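Local coordinates for protein acetyltransferase, GNAT family (PDB 2OH1) that probably transfers an acetyl group from acetyl-coenzyme A to an acceptor that has not been identified, as a member of the GNAT family, at residues Asp48-Phe53 against Ser88-Asp93; Thr92-Asp97 against Arg141-Glu146; Tyr104-Ile109 against Tyr126-Leu131. All blocks are in the same frame, centred on the assembly; numbering follows the deposited sequence.

Interaction 1. Residues Asp48-Phe53 against Ser88-Asp93; sequences DILHGF and SDWDTD
His-51 and Leu-50, at the end of helix 46-51, both come to rest over the same face of the Trp-90 indole, which reaches across from the first turn of helix 89-95. The aromatic part is a T-shaped pair. The imidazole turns its edge to the five-membered ring of Trp-90, with centroids 4.8 Å apart and planes at 83°. The leading atom is His-51 CE1, 3.5 Å from Trp-90 NE1, so a polarised C-H is directed at the electron-rich indole. The indole N-H itself is engaged by Asp-143 and not by the histidine.

The apolar part belongs to Leu-50. Its CD2 branch sits over the six-membered ring, 3.9 Å from the centroid, as a CH-pi contact, and it comes closest to the rim, with Leu-50 CD2 3.5 Å from Trp-90 CH2. A broad ring suits this position because it can take a methyl and an imidazole next to each other. Trp-90 is placed for both by its first torsion (chi1 167°), which sets the ring opposite the backbone N and sends it out toward the other helix.

The polar part lies within residues 88-93 and secures the start of the helix. Ser-88 OG accepts from Asp-91 N at 3.1 Å, nearly straight at 173°, while Ser-88 N returns a bond to Asp-91 OD2 at 2.9 Å. The same carboxylate oxygen also receives His-107 of strand 103-111, tying the helix start to the sheet. Serine and aspartate suit their places, a short hydroxyl and a short carboxylate each meeting the other's backbone N-H.

This is a surface meeting of two short helices, one of them opened by a capping box.

Interaction 2. Residues Thr92-Asp97 against Arg141-Glu146; sequences TDLWED and RLDCIE
Trp-95 and Arg-141 are brought face to face by similar first torsions: in both, CG lies opposite the carbonyl carbon and beside the backbone N (chi1 -76° for Trp-95 and -69° for Arg-141). The arginine then runs extended from CG to NE, which carries its chain from CB to NE across one face of the indole.

Two parts of the arginine share this face. Arg-141 CD sits almost squarely above the six-membered ring, 3.6 Å from its centroid, in a CH-pi contact. Farther out the guanidinium stacks flat but offset over the CE3-CZ3 rim, the planes only 10° apart and the centres separated by 4.6 Å; Arg-141 NE is 3.6 Å from Trp-95 CZ3. Arginine suits this place because its face can stack while its N-H groups bond outward: NE to Gln-173, NH2 in a salt bridge to Asp-101, and NH1 to Leu-98 O and Tyr-105 OH. With every nitrogen engaged, the buried charge is probably balanced, chiefly by Asp-101, and the group held against rotation.

The indole edge is used as well. Trp-95 CZ2 passes 3.6 Å from Leu-142 O, and Trp-95 NE1 donates to a water at 2.9 Å, which in turn donates to Asp-143 OD2 at 2.8 Å. That oxygen also receives Trp-90 NE1, so one carboxylate serves two tryptophans of the same helix, one directly and one through water. Leu-94 CD2 packs 3.5 Å from Asp-143 CB and touches the OD2 oxygen equally closely.

Strand 139-145 thus turns Arg-141 and Asp-143 to helix 89-95, while Leu-142, between them, starts out away from it and touches Tyr-155 of helix 149-157. The result is a helix packed on the sheet of a GNAT fold through a buried, offset arginine-tryptophan stack.

Interaction 3. Residues Tyr104-Ile109 against Tyr126-Leu131; sequences YYLHRI and YFAEKL
Ala-128 is the first residue of helix segment 126-131 to meet the strand, and it does so twice. Its CB lies 3.8 Å from Leu-106 CD2, a tentative contact because the leucine is mobile enough to be modelled in two positions, and its carbonyl oxygen lies near the plane of the Tyr-104 ring, 4.2 Å from CD2 of that tyrosine. The small methyl of alanine lets Leu-106 come up against the helix.

One turn later comes Leu-131. With its CG set opposite the backbone N (chi1 177°), the branched end is carried to the rim of the same tyrosine: Leu-131 CG is 3.8 Å from Tyr-104 CE2, and the two side chains cross at roughly a right angle. The tyrosine offers an edge here, since Leu-131 CG and Ala-128 O both lie near its ring plane.

The segment axes run nearly antiparallel (161°) and 10.2 Å apart, as befits the connecting helix of a beta-alpha-beta unit made of strand 103-111, helix 120-134 and strand 139-145. Around this packing, Ile-140 of the next strand touches Tyr-104 and Leu-106, Met-81 of strand 77-84 meets Ala-128, and Phe-18 of strand 12-18 flanks Leu-131.

Overall arrangement
Interactions 1 and 2 share helix 89-95 and lie about 9 Å apart, centre to centre; interaction 3 sits deeper, about 16 and 15 Å from them. Along the chain, interaction 2 begins where interaction 1 ends, and both segments of interaction 3 follow before 141-146 completes interaction 2. Strands 103-111 and 139-145 are parallel neighbours in the sheet, and backbone bonds from Arg-141 to Tyr-104 and Leu-106 join interactions 2 and 3. Helix 89-95 packs on one side of these strands, helix 120-134 on the other. A classic bulge at His-107 and Arg-108, opposite Ile-82, distorts strand 103-111; in GNAT relatives, and probably here, this strand and the start of the following helix help to bind acetyl-coenzyme A.

Interaction 1. Residues Asp48-Phe53 against Ser88-Asp93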
loop_
_atom_site.group_PDB
_atom_site.type_symbol
_atom_site.label_atom_id
_atom_site.label_comp_id
_atom_site.label_asym_id
_atom_site.label_seq_id
_atom_site.Cartn_x
_atom_site.Cartn_y
_atom_site.Cartn_z
ATOM N N ASP A 48 8.072 9.972 -4.971
ATOM C CA ASP A 48 6.659 10.312 -5.167
ATOM C C ASP A 48 6.470 10.940 -6.528
ATOM O O ASP A 48 5.481 10.757 -7.182
ATOM C CB ASP A 48 6.168 11.253 -4.063
ATOM C CG ASP A 48 5.918 10.483 -2.742
ATOM O OD1 ASP A 48 5.403 9.339 -2.792
ATOM O OD2 ASP A 48 6.245 11.015 -1.669
ATOM N N ILE A 49 7.442 11.716 -6.931
ATOM C CA ILE A 49 7.490 12.326 -8.276
ATOM C C ILE A 49 7.576 11.177 -9.305
ATOM O O ILE A 49 6.979 11.298 -10.371
ATOM C CB ILE A 49 8.709 13.267 -8.452
ATOM C CG1 ILE A 49 8.662 14.413 -7.428
ATOM C CG2 ILE A 49 8.844 13.819 -9.900
ATOM C CD1 ILE A 49 9.961 15.251 -7.411
ATOM N N LEU A 50 8.277 10.087 -9.009
ATOM C CA LEU A 50 8.360 8.993 -9.950
ATOM C C LEU A 50 7.055 8.196 -9.970
ATOM O O LEU A 50 6.468 7.991 -11.027
ATOM C CB LEU A 50 9.515 8.044 -9.592
ATOM C CG LEU A 50 9.792 6.891 -10.564
ATOM C CD1 LEU A 50 10.376 7.454 -11.860
ATOM C CD2 LEU A 50 10.584 5.788 -9.868
ATOM N N HIS A 51 6.578 7.764 -8.806
ATOM C CA HIS A 51 5.468 6.801 -8.742
ATOM C C HIS A 51 4.126 7.454 -8.968
ATOM O O HIS A 51 3.233 6.824 -9.565
ATOM C CB HIS A 51 5.475 6.061 -7.417
ATOM C CG HIS A 51 6.561 5.063 -7.331
ATOM N ND1 HIS A 51 6.768 4.096 -8.296
ATOM C CD2 HIS A 51 7.544 4.915 -6.422
ATOM C CE1 HIS A 51 7.853 3.412 -7.981
ATOM N NE2 HIS A 51 8.316 3.867 -6.831
ATOM N N GLY A 52 3.920 8.670 -8.467
ATOM C CA GLY A 52 2.623 9.300 -8.485
ATOM C C GLY A 52 1.532 8.488 -7.751
ATOM O O GLY A 52 1.805 7.602 -6.909
ATOM N N PHE A 53 0.298 8.778 -8.141
ATOM C CA PHE A 53 -0.889 8.097 -7.682
ATOM C C PHE A 53 -1.669 7.648 -8.862
ATOM O O PHE A 53 -1.819 8.395 -9.816
ATOM C CB PHE A 53 -1.766 9.044 -6.882
ATOM C CG PHE A 53 -1.189 9.369 -5.524
ATOM C CD1 PHE A 53 -0.114 10.244 -5.451
ATOM C CD2 PHE A 53 -1.677 8.834 -4.349
ATOM C CE1 PHE A 53 0.480 10.535 -4.257
ATOM C CE2 PHE A 53 -1.067 9.102 -3.139
ATOM C CZ PHE A 53 -0.003 9.992 -3.078
ATOM N N SER A 88 4.120 -5.033 -11.323
ATOM C CA SER A 88 4.154 -4.041 -12.419
ATOM C C SER A 88 5.487 -4.165 -13.168
ATOM O O SER A 88 6.415 -4.947 -12.791
ATOM C CB SER A 88 3.987 -2.648 -11.881
ATOM O OG SER A 88 5.271 -2.163 -11.427
ATOM N N ASP A 89 5.652 -3.387 -14.235
ATOM C CA ASP A 89 6.924 -3.397 -14.987
ATOM C C ASP A 89 8.106 -2.878 -14.114
ATOM O O ASP A 89 9.265 -3.300 -14.274
ATOM C CB ASP A 89 6.781 -2.550 -16.278
ATOM C CG ASP A 89 5.660 -3.056 -17.205
ATOM O OD1 ASP A 89 5.462 -4.305 -17.262
ATOM O OD2 ASP A 89 4.999 -2.201 -17.881
ATOM N N TRP A 90 7.802 -1.949 -13.205
ATOM C CA TRP A 90 8.780 -1.386 -12.293
ATOM C C TRP A 90 9.160 -2.457 -11.254
ATOM O O TRP A 90 10.338 -2.675 -10.978
ATOM C CB TRP A 90 8.173 -0.195 -11.572
ATOM C CG TRP A 90 8.961 0.279 -10.396
ATOM C CD1 TRP A 90 8.767 -0.062 -9.097
ATOM C CD2 TRP A 90 10.125 1.115 -10.420
ATOM N NE1 TRP A 90 9.718 0.506 -8.311
ATOM C CE2 TRP A 90 10.552 1.253 -9.090
ATOM C CE3 TRP A 90 10.817 1.769 -11.418
ATOM C CZ2 TRP A 90 11.607 2.062 -8.732
ATOM C CZ3 TRP A 90 11.933 2.542 -11.051
ATOM C CH2 TRP A 90 12.275 2.695 -9.744
ATOM N N ASP A 91 8.140 -3.118 -10.677
ATOM C CA ASP A 91 8.396 -4.177 -9.663
ATOM C C ASP A 91 9.297 -5.218 -10.270
ATOM O O ASP A 91 10.279 -5.693 -9.701
ATOM C CB ASP A 91 7.100 -4.851 -9.176
ATOM C CG ASP A 91 6.164 -3.909 -8.511
ATOM O OD1 ASP A 91 6.654 -3.072 -7.705
ATOM O OD2 ASP A 91 4.902 -3.990 -8.691
ATOM N N THR A 92 9.004 -5.597 -11.526
ATOM C CA THR A 92 9.790 -6.645 -12.153
ATOM C C THR A 92 11.226 -6.210 -12.370
ATOM O O THR A 92 12.118 -6.999 -12.132
ATOM C CB THR A 92 9.171 -7.023 -13.507
ATOM O OG1 THR A 92 7.941 -7.728 -13.280
ATOM C CG2 THR A 92 10.150 -7.845 -14.370
ATOM N N ASP A 93 11.449 -4.973 -12.812
ATOM C CA ASP A 93 12.811 -4.461 -12.989
ATOM C C ASP A 93 13.569 -4.374 -11.659
ATOM O O ASP A 93 14.700 -4.850 -11.515
ATOM C CB ASP A 93 12.769 -3.041 -13.661
ATOM C CG ASP A 93 14.104 -2.517 -13.970
ATOM O OD1 ASP A 93 14.646 -3.028 -14.955
ATOM O OD2 ASP A 93 14.625 -1.641 -13.249
#

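Interaction 2. Residues Thr92-Asp97 against Arg141-Glu146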
loop_
_atom_site.group_PDB
_atom_site.type_symbol
_atom_site.label_atom_id
_atom_site.label_comp_id
_atom_site.label_asym_id
_atom_site.label_seq_id
_atom_site.Cartn_x
_atom_site.Cartn_y
_atom_site.Cartn_z
ATOM N N THR A 92 9.004 -5.597 -11.526
ATOM C CA THR A 92 9.790 -6.645 -12.153
ATOM C C THR A 92 11.226 -6.210 -12.370
ATOM O O THR A 92 12.118 -6.999 -12.132
ATOM C CB THR A 92 9.171 -7.023 -13.507
ATOM O OG1 THR A 92 7.941 -7.728 -13.280
ATOM C CG2 THR A 92 10.150 -7.845 -14.370
ATOM N N ASP A 93 11.449 -4.973 -12.812
ATOM C CA ASP A 93 12.811 -4.461 -12.989
ATOM C C ASP A 93 13.569 -4.374 -11.659
ATOM O O ASP A 93 14.700 -4.850 -11.515
ATOM C CB ASP A 93 12.769 -3.041 -13.661
ATOM C CG ASP A 93 14.104 -2.517 -13.970
ATOM O OD1 ASP A 93 14.646 -3.028 -14.955
ATOM O OD2 ASP A 93 14.625 -1.641 -13.249
ATOM N N LEU A 94 12.896 -3.856 -10.633
ATOM C CA LEU A 94 13.507 -3.629 -9.359
ATOM C C LEU A 94 13.938 -4.934 -8.661
ATOM O O LEU A 94 15.001 -5.002 -8.077
ATOM C CB LEU A 94 12.558 -2.810 -8.483
ATOM C CG LEU A 94 13.224 -2.004 -7.431
ATOM C CD1 LEU A 94 14.044 -0.869 -8.036
ATOM C CD2 LEU A 94 12.194 -1.562 -6.393
ATOM N N TRP A 95 13.082 -5.952 -8.722
ATOM C CA TRP A 95 13.243 -7.223 -7.971
ATOM C C TRP A 95 14.113 -8.274 -8.716
ATOM O O TRP A 95 14.466 -9.291 -8.149
ATOM C CB TRP A 95 11.857 -7.781 -7.573
ATOM C CG TRP A 95 11.267 -6.996 -6.403
ATOM C CD1 TRP A 95 10.591 -5.819 -6.461
ATOM C CD2 TRP A 95 11.446 -7.281 -5.002
ATOM N NE1 TRP A 95 10.312 -5.378 -5.211
ATOM C CE2 TRP A 95 10.819 -6.266 -4.286
ATOM C CE3 TRP A 95 12.058 -8.353 -4.287
ATOM C CZ2 TRP A 95 10.804 -6.248 -2.869
ATOM C CZ3 TRP A 95 12.036 -8.330 -2.893
ATOM C CH2 TRP A 95 11.407 -7.295 -2.223
ATOM N N GLU A 96 14.410 -8.001 -9.985
ATOM C CA GLU A 96 15.365 -8.814 -10.772
ATOM C C GLU A 96 14.943 -10.273 -10.693
ATOM O O GLU A 96 13.777 -10.580 -10.983
ATOM C CB GLU A 96 16.807 -8.544 -10.333
ATOM C CG GLU A 96 17.188 -7.082 -10.538
ATOM C CD GLU A 96 18.672 -6.783 -10.424
ATOM O OE1 GLU A 96 19.412 -7.610 -9.834
ATOM O OE2 GLU A 96 19.087 -5.709 -10.938
ATOM N N ASP A 97 15.816 -11.197 -10.317
ATOM C CA ASP A 97 15.440 -12.611 -10.454
ATOM C C ASP A 97 14.463 -13.088 -9.375
ATOM O O ASP A 97 14.010 -14.233 -9.400
ATOM C CB ASP A 97 16.689 -13.491 -10.471
ATOM C CG ASP A 97 17.576 -13.209 -11.669
ATOM O OD1 ASP A 97 17.047 -13.142 -12.804
ATOM O OD2 ASP A 97 18.796 -13.038 -11.465
ATOM N N ARG A 141 5.517 -7.647 -0.888
ATOM C CA ARG A 141 6.726 -6.889 -1.217
ATOM C C ARG A 141 6.435 -5.432 -1.353
ATOM O O ARG A 141 5.326 -5.032 -1.710
ATOM C CB ARG A 141 7.367 -7.409 -2.496
ATOM C CG ARG A 141 7.970 -8.818 -2.267
ATOM C CD ARG A 141 8.499 -9.389 -3.554
ATOM N NE ARG A 141 9.277 -10.601 -3.308
ATOM C CZ ARG A 141 9.656 -11.436 -4.231
ATOM N NH1 ARG A 141 9.279 -11.268 -5.481
ATOM N NH2 ARG A 141 10.367 -12.505 -3.869
ATOM N N LEU A 142 7.445 -4.646 -1.045
ATOM C CA LEU A 142 7.347 -3.214 -1.306
ATOM C C LEU A 142 8.753 -2.605 -1.399
ATOM O O LEU A 142 9.737 -3.253 -1.104
ATOM C CB LEU A 142 6.525 -2.519 -0.249
ATOM C CG LEU A 142 7.112 -2.648 1.155
ATOM C CD1 LEU A 142 8.166 -1.546 1.433
ATOM C CD2 LEU A 142 6.018 -2.678 2.196
ATOM N N ASP A 143 8.807 -1.382 -1.929
ATOM C CA ASP A 143 10.065 -0.635 -2.020
ATOM C C ASP A 143 9.920 0.707 -1.287
ATOM O O ASP A 143 8.820 1.191 -1.067
ATOM C CB ASP A 143 10.470 -0.497 -3.482
ATOM C CG ASP A 143 9.445 0.213 -4.364
ATOM O OD1 ASP A 143 9.056 1.372 -4.069
ATOM O OD2 ASP A 143 9.053 -0.335 -5.453
ATOM N N CYS A 144 11.042 1.282 -0.868
ATOM C CA CYS A 144 11.027 2.527 -0.079
ATOM C C CYS A 144 12.251 3.305 -0.473
ATOM O O CYS A 144 13.308 2.749 -0.552
ATOM C CB CYS A 144 11.103 2.245 1.451
ATOM S SG CYS A 144 10.718 3.651 2.436
ATOM N N ILE A 145 12.069 4.589 -0.720
ATOM C CA ILE A 145 13.195 5.446 -0.974
ATOM C C ILE A 145 14.233 5.319 0.179
ATOM O O ILE A 145 13.868 5.317 1.353
ATOM C CB ILE A 145 12.679 6.929 -1.172
ATOM C CG1 ILE A 145 13.758 7.785 -1.780
ATOM C CG2 ILE A 145 12.094 7.510 0.134
ATOM C CD1 ILE A 145 13.278 9.267 -1.953
ATOM N N GLU A 146 15.502 5.200 -0.182
ATOM C CA GLU A 146 16.571 4.983 0.799
ATOM C C GLU A 146 16.738 6.116 1.823
ATOM O O GLU A 146 17.345 5.898 2.882
ATOM C CB GLU A 146 17.906 4.709 0.111
ATOM C CG GLU A 146 18.540 5.905 -0.560
ATOM C CD GLU A 146 19.834 5.544 -1.265
ATOM O OE1 GLU A 146 20.449 4.513 -0.901
ATOM O OE2 GLU A 146 20.239 6.294 -2.173
HETATM O O HOH W 1 8.529 -3.100 -5.472
#

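Interaction 3. Residues Tyr104-Ile109 against Tyr126-Leu131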
loop_
_atom_site.group_PDB
_atom_site.type_symbol
_atom_site.label_atom_id
_atom_site.label_comp_id
_atom_site.label_asym_id
_atom_site.label_seq_id
_atom_site.Cartn_x
_atom_site.Cartn_y
_atom_site.Cartn_z
ATOM N N TYR A 104 2.517 -10.211 -3.981
ATOM C CA TYR A 104 1.787 -8.976 -4.074
ATOM C C TYR A 104 2.717 -7.827 -3.734
ATOM O O TYR A 104 3.618 -7.959 -2.874
ATOM C CB TYR A 104 0.671 -8.952 -3.065
ATOM C CG TYR A 104 -0.462 -9.954 -3.299
ATOM C CD1 TYR A 104 -0.584 -10.692 -4.493
ATOM C CD2 TYR A 104 -1.449 -10.127 -2.311
ATOM C CE1 TYR A 104 -1.685 -11.539 -4.708
ATOM C CE2 TYR A 104 -2.498 -11.000 -2.514
ATOM C CZ TYR A 104 -2.602 -11.675 -3.688
ATOM O OH TYR A 104 -3.647 -12.559 -3.876
ATOM N N TYR A 105 2.536 -6.708 -4.435
ATOM C CA TYR A 105 3.372 -5.545 -4.298
ATOM C C TYR A 105 2.494 -4.403 -3.784
ATOM O O TYR A 105 1.483 -4.075 -4.367
ATOM C CB TYR A 105 4.040 -5.157 -5.634
ATOM C CG TYR A 105 5.007 -6.222 -6.078
ATOM C CD1 TYR A 105 4.544 -7.366 -6.688
ATOM C CD2 TYR A 105 6.360 -6.150 -5.778
ATOM C CE1 TYR A 105 5.425 -8.427 -7.031
ATOM C CE2 TYR A 105 7.246 -7.166 -6.138
ATOM C CZ TYR A 105 6.796 -8.296 -6.753
ATOM O OH TYR A 105 7.675 -9.317 -7.086
ATOM N N LEU A 106 2.844 -3.847 -2.631
ATOM C CA LEU A 106 2.058 -2.769 -2.074
ATOM C C LEU A 106 2.570 -1.451 -2.612
ATOM O O LEU A 106 3.646 -1.000 -2.158
ATOM C CB LEU A 106 2.144 -2.780 -0.523
ATOM C CG LEU A 106 1.768 -4.077 0.185
ATOM C CD1 LEU A 106 1.670 -3.885 1.722
ATOM C CD2 LEU A 106 0.495 -4.666 -0.370
ATOM N N HIS A 107 1.772 -0.786 -3.473
ATOM C CA HIS A 107 2.134 0.457 -4.111
ATOM C C HIS A 107 1.823 1.718 -3.361
ATOM O O HIS A 107 2.629 2.662 -3.399
ATOM C CB HIS A 107 1.524 0.532 -5.460
ATOM C CG HIS A 107 2.222 -0.339 -6.462
ATOM N ND1 HIS A 107 2.326 0.010 -7.785
ATOM C CD2 HIS A 107 2.866 -1.529 -6.333
ATOM C CE1 HIS A 107 3.025 -0.910 -8.416
ATOM N NE2 HIS A 107 3.372 -1.855 -7.574
ATOM N N ARG A 108 0.650 1.832 -2.767
ATOM C CA ARG A 108 0.295 3.042 -2.036
ATOM C C ARG A 108 -0.609 2.719 -0.856
ATOM O O ARG A 108 -1.596 1.978 -0.973
ATOM C CB ARG A 108 -0.414 4.010 -2.956
ATOM C CG ARG A 108 -0.550 5.400 -2.546
ATOM C CD ARG A 108 0.771 6.084 -2.255
ATOM N NE ARG A 108 1.516 6.581 -3.415
ATOM C CZ ARG A 108 2.542 7.432 -3.278
ATOM N NH1 ARG A 108 2.869 7.818 -2.060
ATOM N NH2 ARG A 108 3.239 7.919 -4.324
ATOM N N ILE A 109 -0.210 3.269 0.285
ATOM C CA ILE A 109 -1.053 3.435 1.440
ATOM C C ILE A 109 -1.469 4.896 1.504
ATOM O O ILE A 109 -0.640 5.845 1.370
ATOM C CB ILE A 109 -0.329 3.112 2.748
ATOM C CG1 ILE A 109 -0.191 1.596 2.943
ATOM C CG2 ILE A 109 -1.074 3.788 3.908
ATOM C CD1 ILE A 109 0.868 0.922 2.078
ATOM N N TYR A 126 -1.601 -5.745 7.086
ATOM C CA TYR A 126 -2.028 -7.030 7.625
ATOM C C TYR A 126 -3.172 -7.639 6.809
ATOM O O TYR A 126 -3.252 -8.872 6.598
ATOM C CB TYR A 126 -2.448 -6.867 9.071
ATOM C CG TYR A 126 -2.835 -8.178 9.722
ATOM C CD1 TYR A 126 -1.896 -9.197 9.898
ATOM C CD2 TYR A 126 -4.145 -8.405 10.159
ATOM C CE1 TYR A 126 -2.243 -10.402 10.497
ATOM C CE2 TYR A 126 -4.502 -9.605 10.766
ATOM C CZ TYR A 126 -3.546 -10.598 10.926
ATOM O OH TYR A 126 -3.898 -11.808 11.514
ATOM N N PHE A 127 -4.097 -6.795 6.349
ATOM C CA PHE A 127 -5.160 -7.278 5.489
ATOM C C PHE A 127 -4.595 -7.881 4.158
ATOM O O PHE A 127 -5.044 -8.927 3.696
ATOM C CB PHE A 127 -6.192 -6.150 5.242
ATOM C CG PHE A 127 -7.237 -6.509 4.297
ATOM C CD1 PHE A 127 -8.328 -7.261 4.712
ATOM C CD2 PHE A 127 -7.124 -6.171 2.961
ATOM C CE1 PHE A 127 -9.317 -7.620 3.786
ATOM C CE2 PHE A 127 -8.104 -6.499 2.052
ATOM C CZ PHE A 127 -9.190 -7.224 2.443
ATOM N N ALA A 128 -3.600 -7.216 3.582
ATOM C CA ALA A 128 -2.937 -7.701 2.360
ATOM C C ALA A 128 -2.274 -9.074 2.654
ATOM O O ALA A 128 -2.302 -9.968 1.794
ATOM C CB ALA A 128 -1.912 -6.663 1.813
ATOM N N GLU A 129 -1.609 -9.175 3.812
ATOM C CA GLU A 129 -0.989 -10.427 4.268
ATOM C C GLU A 129 -2.030 -11.532 4.303
ATOM O O GLU A 129 -1.814 -12.609 3.746
ATOM C CB GLU A 129 -0.338 -10.266 5.627
ATOM C CG GLU A 129 0.829 -9.265 5.657
ATOM C CD GLU A 129 1.345 -9.016 7.080
ATOM O OE1 GLU A 129 1.379 -9.968 7.879
ATOM O OE2 GLU A 129 1.774 -7.865 7.369
ATOM N N LYS A 130 -3.169 -11.251 4.926
ATOM C CA LYS A 130 -4.293 -12.225 4.998
ATOM C C LYS A 130 -4.810 -12.617 3.623
ATOM O O LYS A 130 -5.022 -13.798 3.387
ATOM C CB LYS A 130 -5.413 -11.696 5.872
ATOM C CG LYS A 130 -5.070 -11.715 7.319
ATOM C CD LYS A 130 -6.130 -10.971 8.192
ATOM C CE LYS A 130 -6.316 -11.644 9.551
ATOM N N LEU A 131 -4.947 -11.671 2.708
ATOM C CA LEU A 131 -5.351 -11.937 1.371
ATOM C C LEU A 131 -4.323 -12.861 0.659
ATOM O O LEU A 131 -4.676 -13.837 0.007
ATOM C CB LEU A 131 -5.565 -10.633 0.576
ATOM C CG LEU A 131 -5.932 -10.789 -0.881
ATOM C CD1 LEU A 131 -7.288 -11.510 -0.991
ATOM C CD2 LEU A 131 -5.946 -9.460 -1.633
#